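Local coordinates for protein BtGH115A (Bacteroides thetaiotaomicron, PDB 5BY3) that probably hydrolyses glycosidic bonds as a family GH115 4-O-methyl-alpha-glucuronidase with specificity for decorated arabinogalactans, at residues 477-488 and 536-547; 568-576 and 622-630. All blocks are in the same frame, centred on the assembly; numbering follows the deposited sequence.

Contact 1: residues 477-488 and 536-547; sequences SCAKTILSVMQE and LSETVEKAASKV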
loop_
_atom_site.group_PDB
_atom_site.type_symbol
_atom_site.label_atom_id
_atom_site.label_comp_id
_atom_site.label_asym_id
_atom_site.label_seq_id
_atom_site.Cartn_x
_atom_site.Cartn_y
_atom_site.Cartn_z
ATOM N N SER A 477 26.349 6.655 -2.803
ATOM C CA SER A 477 26.845 7.024 -4.130
ATOM C C SER A 477 25.920 6.524 -5.255
ATOM O O SER A 477 25.785 7.182 -6.293
ATOM C CB SER A 477 28.372 6.697 -4.296
ATOM O OG SER A 477 28.704 5.520 -5.051
ATOM N N CYS A 478 25.277 5.380 -5.023
ATOM C CA CYS A 478 24.304 4.783 -5.936
ATOM C C CYS A 478 23.031 5.602 -5.887
ATOM O O CYS A 478 22.488 5.972 -6.919
ATOM C CB CYS A 478 24.010 3.350 -5.519
ATOM S SG CYS A 478 22.928 2.432 -6.655
ATOM N N ALA A 479 22.599 5.932 -4.674
ATOM C CA ALA A 479 21.386 6.700 -4.439
ATOM C C ALA A 479 21.464 8.133 -4.955
ATOM O O ALA A 479 20.448 8.812 -5.090
ATOM C CB ALA A 479 21.073 6.699 -2.962
ATOM N N LYS A 480 22.674 8.588 -5.238
ATOM C CA LYS A 480 22.887 9.921 -5.770
ATOM C C LYS A 480 22.459 9.928 -7.227
ATOM O O LYS A 480 21.955 10.930 -7.742
ATOM C CB LYS A 480 24.367 10.319 -5.641
ATOM C CG LYS A 480 24.635 11.820 -5.467
ATOM C CD LYS A 480 26.133 12.074 -5.641
ATOM C CE LYS A 480 26.459 13.386 -6.356
ATOM N NZ LYS A 480 27.122 14.372 -5.451
ATOM N N THR A 481 22.655 8.803 -7.886
ATOM C CA THR A 481 22.284 8.741 -9.287
ATOM C C THR A 481 20.824 8.229 -9.389
ATOM O O THR A 481 20.060 8.657 -10.262
ATOM C CB THR A 481 23.327 7.961 -10.160
ATOM O OG1 THR A 481 22.794 6.716 -10.611
ATOM C CG2 THR A 481 24.690 7.700 -9.406
ATOM N N ILE A 482 20.433 7.375 -8.446
ATOM C CA ILE A 482 19.210 6.595 -8.558
ATOM C C ILE A 482 17.925 7.302 -8.079
ATOM O O ILE A 482 16.851 7.000 -8.579
ATOM C CB ILE A 482 19.420 5.185 -7.923
ATOM C CG1 ILE A 482 20.310 4.312 -8.821
ATOM C CG2 ILE A 482 18.123 4.456 -7.625
ATOM C CD1 ILE A 482 20.165 4.517 -10.324
ATOM N N LEU A 483 18.045 8.235 -7.133
ATOM C CA LEU A 483 16.901 8.960 -6.582
ATOM C C LEU A 483 16.013 9.561 -7.660
ATOM O O LEU A 483 14.800 9.412 -7.596
ATOM C CB LEU A 483 17.314 10.040 -5.541
ATOM C CG LEU A 483 16.303 11.134 -5.102
ATOM C CD1 LEU A 483 15.026 10.598 -4.463
ATOM C CD2 LEU A 483 16.960 12.074 -4.142
ATOM N N SER A 484 16.620 10.261 -8.612
ATOM C CA SER A 484 15.864 10.900 -9.695
ATOM C C SER A 484 15.279 9.860 -10.652
ATOM O O SER A 484 14.220 10.071 -11.209
ATOM C CB SER A 484 16.724 11.919 -10.462
ATOM O OG SER A 484 17.673 11.256 -11.289
ATOM N N VAL A 485 15.974 8.747 -10.831
ATOM C CA VAL A 485 15.438 7.606 -11.599
ATOM C C VAL A 485 14.145 7.009 -11.017
ATOM O O VAL A 485 13.163 6.799 -11.753
ATOM C CB VAL A 485 16.504 6.538 -11.809
ATOM C CG1 VAL A 485 15.899 5.226 -12.221
ATOM C CG2 VAL A 485 17.501 7.038 -12.847
HETATM N N MSE A 486 14.140 6.760 -9.704
HETATM C CA MSE A 486 12.944 6.246 -9.004
HETATM C C MSE A 486 11.836 7.261 -9.115
HETATM O O MSE A 486 10.696 6.921 -9.437
HETATM C CB MSE A 486 13.294 5.876 -7.559
HETATM C CG MSE A 486 14.183 4.627 -7.410
HETATM SE SE MSE A 486 13.925 3.189 -8.749
HETATM C CE MSE A 486 12.454 2.191 -7.942
ATOM N N GLN A 487 12.166 8.525 -8.895
ATOM C CA GLN A 487 11.198 9.589 -9.048
ATOM C C GLN A 487 10.560 9.570 -10.442
ATOM O O GLN A 487 9.346 9.701 -10.581
ATOM C CB GLN A 487 11.844 10.930 -8.776
ATOM C CG GLN A 487 12.143 11.185 -7.303
ATOM C CD GLN A 487 12.948 12.459 -7.092
ATOM O OE1 GLN A 487 13.814 12.809 -7.908
ATOM N NE2 GLN A 487 12.671 13.158 -5.999
ATOM N N GLU A 488 11.382 9.390 -11.466
ATOM C CA GLU A 488 10.873 9.458 -12.811
ATOM C C GLU A 488 10.070 8.240 -13.147
ATOM O O GLU A 488 9.108 8.367 -13.885
ATOM C CB GLU A 488 11.989 9.674 -13.834
ATOM C CG GLU A 488 12.398 11.134 -13.935
ATOM C CD GLU A 488 11.282 12.005 -14.474
ATOM O OE1 GLU A 488 10.944 11.751 -15.672
ATOM O OE2 GLU A 488 10.783 12.907 -13.699
ATOM N N LEU A 536 16.433 6.290 -18.309
ATOM C CA LEU A 536 16.263 5.525 -17.081
ATOM C C LEU A 536 16.966 4.163 -17.091
ATOM O O LEU A 536 17.739 3.814 -16.177
ATOM C CB LEU A 536 14.766 5.403 -16.732
ATOM C CG LEU A 536 13.961 6.682 -16.417
ATOM C CD1 LEU A 536 12.730 6.306 -15.644
ATOM C CD2 LEU A 536 14.767 7.727 -15.635
ATOM N N SER A 537 16.728 3.397 -18.138
ATOM C CA SER A 537 17.418 2.130 -18.299
ATOM C C SER A 537 18.945 2.280 -18.341
ATOM O O SER A 537 19.653 1.472 -17.745
ATOM C CB SER A 537 16.930 1.418 -19.546
ATOM O OG SER A 537 17.226 0.036 -19.451
ATOM N N GLU A 538 19.423 3.309 -19.053
ATOM C CA GLU A 538 20.848 3.600 -19.196
ATOM C C GLU A 538 21.488 3.972 -17.857
ATOM O O GLU A 538 22.536 3.424 -17.528
ATOM C CB GLU A 538 21.115 4.702 -20.229
ATOM C CG GLU A 538 21.084 4.315 -21.710
ATOM C CD GLU A 538 21.450 5.494 -22.637
ATOM O OE1 GLU A 538 20.805 6.572 -22.543
ATOM O OE2 GLU A 538 22.387 5.351 -23.467
ATOM N N THR A 539 20.878 4.894 -17.101
ATOM C CA THR A 539 21.320 5.232 -15.745
ATOM C C THR A 539 21.432 4.010 -14.822
ATOM O O THR A 539 22.425 3.836 -14.137
ATOM C CB THR A 539 20.398 6.267 -15.127
ATOM O OG1 THR A 539 20.351 7.360 -16.013
ATOM C CG2 THR A 539 20.914 6.818 -13.763
ATOM N N VAL A 540 20.430 3.153 -14.860
ATOM C CA VAL A 540 20.337 1.969 -14.023
ATOM C C VAL A 540 21.425 0.938 -14.355
ATOM O O VAL A 540 21.978 0.273 -13.454
ATOM C CB VAL A 540 18.893 1.410 -14.167
ATOM C CG1 VAL A 540 18.800 -0.096 -14.046
ATOM C CG2 VAL A 540 17.956 2.150 -13.217
ATOM N N GLU A 541 21.727 0.824 -15.644
ATOM C CA GLU A 541 22.786 -0.053 -16.162
ATOM C C GLU A 541 24.167 0.424 -15.719
ATOM O O GLU A 541 24.973 -0.375 -15.226
ATOM C CB GLU A 541 22.716 -0.137 -17.696
ATOM C CG GLU A 541 23.352 -1.388 -18.298
ATOM C CD GLU A 541 22.613 -2.669 -17.971
ATOM O OE1 GLU A 541 21.374 -2.667 -17.924
ATOM O OE2 GLU A 541 23.274 -3.706 -17.767
ATOM N N LYS A 542 24.413 1.728 -15.875
ATOM C CA LYS A 542 25.695 2.326 -15.504
ATOM C C LYS A 542 25.946 2.267 -14.003
ATOM O O LYS A 542 27.053 1.928 -13.600
ATOM C CB LYS A 542 25.850 3.766 -16.010
ATOM C CG LYS A 542 25.876 3.932 -17.536
ATOM C CD LYS A 542 26.455 5.304 -17.928
ATOM C CE LYS A 542 25.502 6.182 -18.742
ATOM N NZ LYS A 542 25.641 6.052 -20.216
ATOM N N ALA A 543 24.932 2.575 -13.186
ATOM C CA ALA A 543 25.098 2.649 -11.731
ATOM C C ALA A 543 25.262 1.264 -11.045
ATOM O O ALA A 543 25.691 1.217 -9.900
ATOM C CB ALA A 543 23.987 3.467 -11.093
ATOM N N ALA A 544 24.980 0.171 -11.783
ATOM C CA ALA A 544 25.113 -1.225 -11.347
ATOM C C ALA A 544 26.453 -1.611 -10.716
ATOM O O ALA A 544 26.481 -2.253 -9.651
ATOM C CB ALA A 544 24.801 -2.164 -12.496
ATOM N N SER A 545 27.560 -1.239 -11.368
ATOM C CA SER A 545 28.900 -1.555 -10.844
ATOM C C SER A 545 29.329 -0.666 -9.645
ATOM O O SER A 545 30.182 -1.067 -8.873
ATOM C CB SER A 545 29.937 -1.624 -11.973
ATOM O OG SER A 545 29.811 -0.519 -12.854
ATOM N N LYS A 546 28.700 0.492 -9.456
ATOM C CA LYS A 546 28.889 1.312 -8.223
ATOM C C LYS A 546 28.078 0.850 -6.938
ATOM O O LYS A 546 27.907 1.607 -5.947
ATOM C CB LYS A 546 28.708 2.824 -8.548
ATOM C CG LYS A 546 27.289 3.411 -8.434
ATOM C CD LYS A 546 27.066 4.719 -9.209
ATOM C CE LYS A 546 27.856 5.908 -8.666
ATOM N NZ LYS A 546 29.307 5.859 -8.987
ATOM N N VAL A 547 27.606 -0.399 -6.974
ATOM C CA VAL A 547 26.734 -0.977 -5.957
ATOM C C VAL A 547 27.597 -1.897 -5.116
ATOM O O VAL A 547 28.205 -2.792 -5.690
ATOM C CB VAL A 547 25.610 -1.825 -6.626
ATOM C CG1 VAL A 547 24.864 -2.701 -5.633
ATOM C CG2 VAL A 547 24.636 -0.946 -7.420
#

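Contact 2: residues 568-576 and 622-630; sequences QMNRKLLYA and LPVFNRVER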
loop_
_atom_site.group_PDB
_atom_site.type_symbol
_atom_site.label_atom_id
_atom_site.label_comp_id
_atom_site.label_asym_id
_atom_site.label_seq_id
_atom_site.Cartn_x
_atom_site.Cartn_y
_atom_site.Cartn_z
ATOM N N GLN A 568 10.806 -1.850 -20.820
ATOM C CA GLN A 568 10.637 -2.850 -21.849
ATOM C C GLN A 568 9.169 -3.110 -22.178
ATOM O O GLN A 568 8.843 -3.522 -23.320
ATOM C CB GLN A 568 11.385 -4.148 -21.464
ATOM C CG GLN A 568 12.914 -4.047 -21.491
ATOM C CD GLN A 568 13.449 -3.526 -22.823
ATOM O OE1 GLN A 568 13.113 -4.043 -23.892
ATOM N NE2 GLN A 568 14.243 -2.473 -22.763
HETATM N N MSE A 569 8.296 -2.867 -21.187
HETATM C CA MSE A 569 6.841 -2.892 -21.395
HETATM C C MSE A 569 6.440 -1.725 -22.237
HETATM O O MSE A 569 5.656 -1.878 -23.180
HETATM C CB MSE A 569 6.080 -2.872 -20.056
HETATM C CG MSE A 569 4.589 -3.250 -20.108
HETATM SE SE MSE A 569 4.185 -5.089 -20.747
HETATM C CE MSE A 569 4.996 -6.512 -19.670
ATOM N N ASN A 570 6.958 -0.537 -21.918
ATOM C CA ASN A 570 6.633 0.626 -22.741
ATOM C C ASN A 570 7.151 0.450 -24.164
ATOM O O ASN A 570 6.428 0.670 -25.124
ATOM C CB ASN A 570 7.044 1.920 -22.055
ATOM C CG ASN A 570 6.028 2.350 -21.008
ATOM O OD1 ASN A 570 5.307 3.330 -21.207
ATOM N ND2 ASN A 570 5.943 1.600 -19.880
ATOM N N ARG A 571 8.377 -0.029 -24.288
ATOM C CA ARG A 571 8.942 -0.401 -25.597
ATOM C C ARG A 571 8.068 -1.369 -26.371
ATOM O O ARG A 571 7.785 -1.126 -27.530
ATOM C CB ARG A 571 10.350 -0.978 -25.430
ATOM C CG ARG A 571 11.364 0.072 -24.999
ATOM C CD ARG A 571 12.763 -0.282 -25.457
ATOM N NE ARG A 571 13.689 0.801 -25.150
ATOM C CZ ARG A 571 14.998 0.656 -24.959
ATOM N NH1 ARG A 571 15.580 -0.539 -25.017
ATOM N NH2 ARG A 571 15.715 1.720 -24.666
ATOM N N LYS A 572 7.637 -2.454 -25.721
ATOM C CA LYS A 572 6.887 -3.512 -26.394
ATOM C C LYS A 572 5.601 -2.965 -26.980
ATOM O O LYS A 572 5.256 -3.234 -28.157
ATOM C CB LYS A 572 6.558 -4.674 -25.440
ATOM C CG LYS A 572 5.848 -5.886 -26.099
ATOM C CD LYS A 572 5.326 -6.872 -25.057
ATOM C CE LYS A 572 3.978 -6.448 -24.452
ATOM N NZ LYS A 572 3.475 -7.456 -23.485
ATOM N N LEU A 573 4.907 -2.190 -26.157
ATOM C CA LEU A 573 3.598 -1.680 -26.516
ATOM C C LEU A 573 3.699 -0.399 -27.343
ATOM O O LEU A 573 2.894 -0.203 -28.250
ATOM C CB LEU A 573 2.674 -1.560 -25.252
ATOM C CG LEU A 573 2.280 -2.985 -24.796
ATOM C CD1 LEU A 573 2.324 -3.223 -23.300
ATOM C CD2 LEU A 573 0.960 -3.436 -25.394
ATOM N N LEU A 574 4.673 0.472 -27.062
ATOM C CA LEU A 574 4.780 1.676 -27.886
ATOM C C LEU A 574 5.363 1.442 -29.291
ATOM O O LEU A 574 4.845 2.034 -30.248
ATOM C CB LEU A 574 5.456 2.820 -27.157
ATOM C CG LEU A 574 4.567 3.339 -26.040
ATOM C CD1 LEU A 574 5.305 4.439 -25.302
ATOM C CD2 LEU A 574 3.244 3.842 -26.585
ATOM N N TYR A 575 6.396 0.588 -29.425
ATOM C CA TYR A 575 6.902 0.211 -30.760
ATOM C C TYR A 575 5.801 -0.484 -31.547
ATOM O O TYR A 575 5.647 -0.251 -32.729
ATOM C CB TYR A 575 8.100 -0.733 -30.703
ATOM C CG TYR A 575 9.408 -0.196 -30.126
ATOM C CD1 TYR A 575 9.806 1.131 -30.318
ATOM C CD2 TYR A 575 10.291 -1.073 -29.447
ATOM C CE1 TYR A 575 11.001 1.603 -29.791
ATOM C CE2 TYR A 575 11.502 -0.622 -28.930
ATOM C CZ TYR A 575 11.862 0.713 -29.103
ATOM O OH TYR A 575 13.069 1.152 -28.575
ATOM N N ALA A 576 5.032 -1.336 -30.863
ATOM C CA ALA A 576 3.869 -1.987 -31.446
ATOM C C ALA A 576 2.875 -0.974 -32.031
ATOM O O ALA A 576 2.317 -1.205 -33.138
ATOM C CB ALA A 576 3.193 -2.868 -30.410
ATOM N N LEU A 622 -3.260 -12.064 -18.782
ATOM C CA LEU A 622 -3.990 -10.975 -19.429
ATOM C C LEU A 622 -3.368 -10.692 -20.764
ATOM O O LEU A 622 -2.139 -10.807 -20.898
ATOM C CB LEU A 622 -4.067 -9.713 -18.551
ATOM C CG LEU A 622 -4.786 -9.876 -17.201
ATOM C CD1 LEU A 622 -5.222 -8.521 -16.672
ATOM C CD2 LEU A 622 -5.996 -10.831 -17.237
ATOM N N PRO A 623 -4.204 -10.343 -21.773
ATOM C CA PRO A 623 -3.705 -10.149 -23.147
ATOM C C PRO A 623 -2.519 -9.168 -23.221
ATOM O O PRO A 623 -1.506 -9.453 -23.909
ATOM C CB PRO A 623 -4.933 -9.587 -23.889
ATOM C CG PRO A 623 -6.083 -10.100 -23.131
ATOM C CD PRO A 623 -5.652 -10.072 -21.690
ATOM N N VAL A 624 -2.630 -8.054 -22.478
ATOM C CA VAL A 624 -1.568 -7.054 -22.414
ATOM C C VAL A 624 -0.144 -7.650 -22.200
ATOM O O VAL A 624 0.821 -7.043 -22.699
ATOM C CB VAL A 624 -1.915 -5.922 -21.399
ATOM C CG1 VAL A 624 -1.748 -6.374 -19.958
ATOM C CG2 VAL A 624 -1.082 -4.670 -21.628
ATOM N N PHE A 625 -0.011 -8.804 -21.508
ATOM C CA PHE A 625 1.319 -9.369 -21.209
ATOM C C PHE A 625 1.900 -10.258 -22.316
ATOM O O PHE A 625 3.035 -10.745 -22.199
ATOM C CB PHE A 625 1.332 -10.160 -19.875
ATOM C CG PHE A 625 0.832 -9.383 -18.689
ATOM C CD1 PHE A 625 1.570 -8.303 -18.160
ATOM C CD2 PHE A 625 -0.379 -9.697 -18.104
ATOM C CE1 PHE A 625 1.102 -7.568 -17.077
ATOM C CE2 PHE A 625 -0.847 -8.960 -17.001
ATOM C CZ PHE A 625 -0.107 -7.912 -16.487
ATOM N N ASN A 626 1.122 -10.508 -23.362
ATOM C CA ASN A 626 1.560 -11.370 -24.465
ATOM C C ASN A 626 2.474 -10.632 -25.452
ATOM O O ASN A 626 2.561 -9.406 -25.405
ATOM C CB ASN A 626 0.332 -11.870 -25.237
ATOM C CG ASN A 626 -0.515 -12.842 -24.445
ATOM O OD1 ASN A 626 -1.730 -12.893 -24.638
ATOM N ND2 ASN A 626 0.114 -13.625 -23.561
ATOM N N ARG A 627 3.115 -11.353 -26.390
ATOM C CA ARG A 627 3.665 -10.640 -27.564
ATOM C C ARG A 627 2.465 -10.032 -28.233
ATOM O O ARG A 627 1.367 -10.589 -28.173
ATOM C CB ARG A 627 4.355 -11.526 -28.568
ATOM C CG ARG A 627 5.724 -11.992 -28.193
ATOM C CD ARG A 627 6.168 -13.125 -29.133
ATOM N NE ARG A 627 7.461 -13.636 -28.678
ATOM C CZ ARG A 627 7.641 -14.707 -27.900
ATOM N NH1 ARG A 627 6.613 -15.453 -27.458
ATOM N NH2 ARG A 627 8.882 -15.023 -27.539
ATOM N N VAL A 628 2.681 -8.896 -28.877
ATOM C CA VAL A 628 1.591 -8.171 -29.498
ATOM C C VAL A 628 1.192 -8.774 -30.863
ATOM O O VAL A 628 2.046 -9.001 -31.745
ATOM C CB VAL A 628 1.931 -6.669 -29.615
ATOM C CG1 VAL A 628 0.822 -5.924 -30.322
ATOM C CG2 VAL A 628 2.123 -6.072 -28.239
ATOM N N GLU A 629 -0.107 -9.001 -31.027
ATOM C CA GLU A 629 -0.714 -9.346 -32.328
ATOM C C GLU A 629 -0.401 -8.286 -33.407
ATOM O O GLU A 629 -0.769 -7.115 -33.291
ATOM C CB GLU A 629 -2.230 -9.538 -32.156
ATOM C CG GLU A 629 -2.949 -10.297 -33.269
ATOM C CD GLU A 629 -4.479 -10.215 -33.171
ATOM O OE1 GLU A 629 -5.016 -9.312 -32.468
ATOM O OE2 GLU A 629 -5.151 -11.059 -33.818
ATOM N N ARG A 630 0.289 -8.720 -34.453
ATOM C CA ARG A 630 0.607 -7.882 -35.608
ATOM C C ARG A 630 -0.610 -7.662 -36.535
ATOM O O ARG A 630 -1.273 -8.619 -36.965
ATOM C CB ARG A 630 1.759 -8.508 -36.383
ATOM C CG ARG A 630 3.009 -8.774 -35.544
ATOM C CD ARG A 630 4.208 -8.959 -36.447
ATOM N NE ARG A 630 5.395 -9.363 -35.712
ATOM C CZ ARG A 630 6.603 -9.500 -36.258
ATOM N NH1 ARG A 630 6.810 -9.257 -37.564
ATOM N NH2 ARG A 630 7.616 -9.871 -35.485
#

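Contact 1: residues 477-488 and 536-547
In an antiparallel pair of helices, 476-495 and 523-543, Val-485 and Thr-481 of residues 477-488 pack against Thr-539, Val-540 and, just after the second helix, Lys-546 of residues 536-547. The two segments' axes come within 10.0 Å at 159°, and the segments pack through van der Waals and mostly apolar contacts, with no hydrogen bond between them.

Val-485 divides its two branches between neighbouring partners. Its CG2 lies 3.5 Å from Thr-539 CG2 as the two side chains slide past each other in opposite directions, whereas CG1 meets Val-540 CG2 at 3.8 Å, roughly at a right angle. At chi1 -55° Thr-539 OG1 lies beside the backbone N and bonds Glu-535 O within its own helix, which puts CG2 anti to that N and facing the other helix. One turn on from Val-485, both methyls of Leu-536 close on Glu-488 CB, with CD2 at 3.8 Å; the carboxylate of Glu-488 turns away to a salt bridge with Arg-491.

Toward the other end, Ile-482 CD1 and Thr-481 OG1 both approach Ala-543 CB, the hydroxyl at 3.5 Å. Helix 552-580 covers one flank, its Tyr-555, Val-563 and Lys-560 touching Cys-478, Val-485 and Val-540. Cys-478 SG also meets Val-547 CG2, at 3.9 Å. Lys-546 folds its chain, bent at chi3 and chi4, over the start of helix 476-495, and its CE stands 3.7 Å from Thr-481 CG2, tip to tip. Replacing Thr-481 by an alanine would probably open a gap beside Ala-543 and leave the Lys-546 chain without the methyl it abuts. The same CE lies 3.4 Å from Ser-477 O.

Contact 2: residues 568-576 and 622-630
Lys-572 NZ, reaching out from helix 552-580, is gripped by two backbone carbonyls of a short 3-10 turn and the residue that follows it: Val-624 O at 2.8 Å and Asn-626 O at 2.9 Å. The example shows how one lysine can pin an irregular segment to a helix.

The two bonds differ in geometry. Toward Val-624 the nitrogen sits in the carbonyl plane, on a lone pair, at a C=O...N angle of 141°; toward Asn-626 it stands 38° above the plane. Lys-572 reaches both by running extended, CG anti to the backbone N, before a single bend at chi3 (82°). The residue is buried, and the two carbonyl dipoles probably offset part of its charge.

Apolar contacts flank this grip. Val-628 points at the helix and straddles Ala-576 CB with both methyls, CG1 at 3.9 Å, while its CG2 also meets Leu-573 CD2 at 4.0 Å. Leu-573 uses its other branch on the turn, CD1 lying 4.1 Å from Val-624 CG2. On the two sides of Val-628 in sequence, Arg-627 and Arg-630 form salt bridges with Asp-594 and Asp-590 respectively, tying the same segment to a second helix, 587-603. Val-624 CG1 sits over the centre of one face of the Phe-625 ring, and Met-569, a selenomethionine, brings CE to the edge of that ring, 4.2 Å from CD1.

Contacts 1 and 2 lie in series along the chain, and the consecutive helices 523-543 and 552-580 connect them. Their centres are about 25 Å apart and their nearest atoms about 5 Å, without touching. Helix 552-580 serves both: near contact 1 its Gln-564 bonds Ser-537 and Glu-541, and further along it supplies residues 568-576 to contact 2, where Asn-570 bonds Arg-529 of helix 523-543. Contact 2 is also near the bound nickel ion, whose site includes Leu-404 and Asp-436. The Phe-625 side chain lies about 9 Å from the metal, and Met-569 touches Trp-405, the neighbour of Leu-404 in sequence.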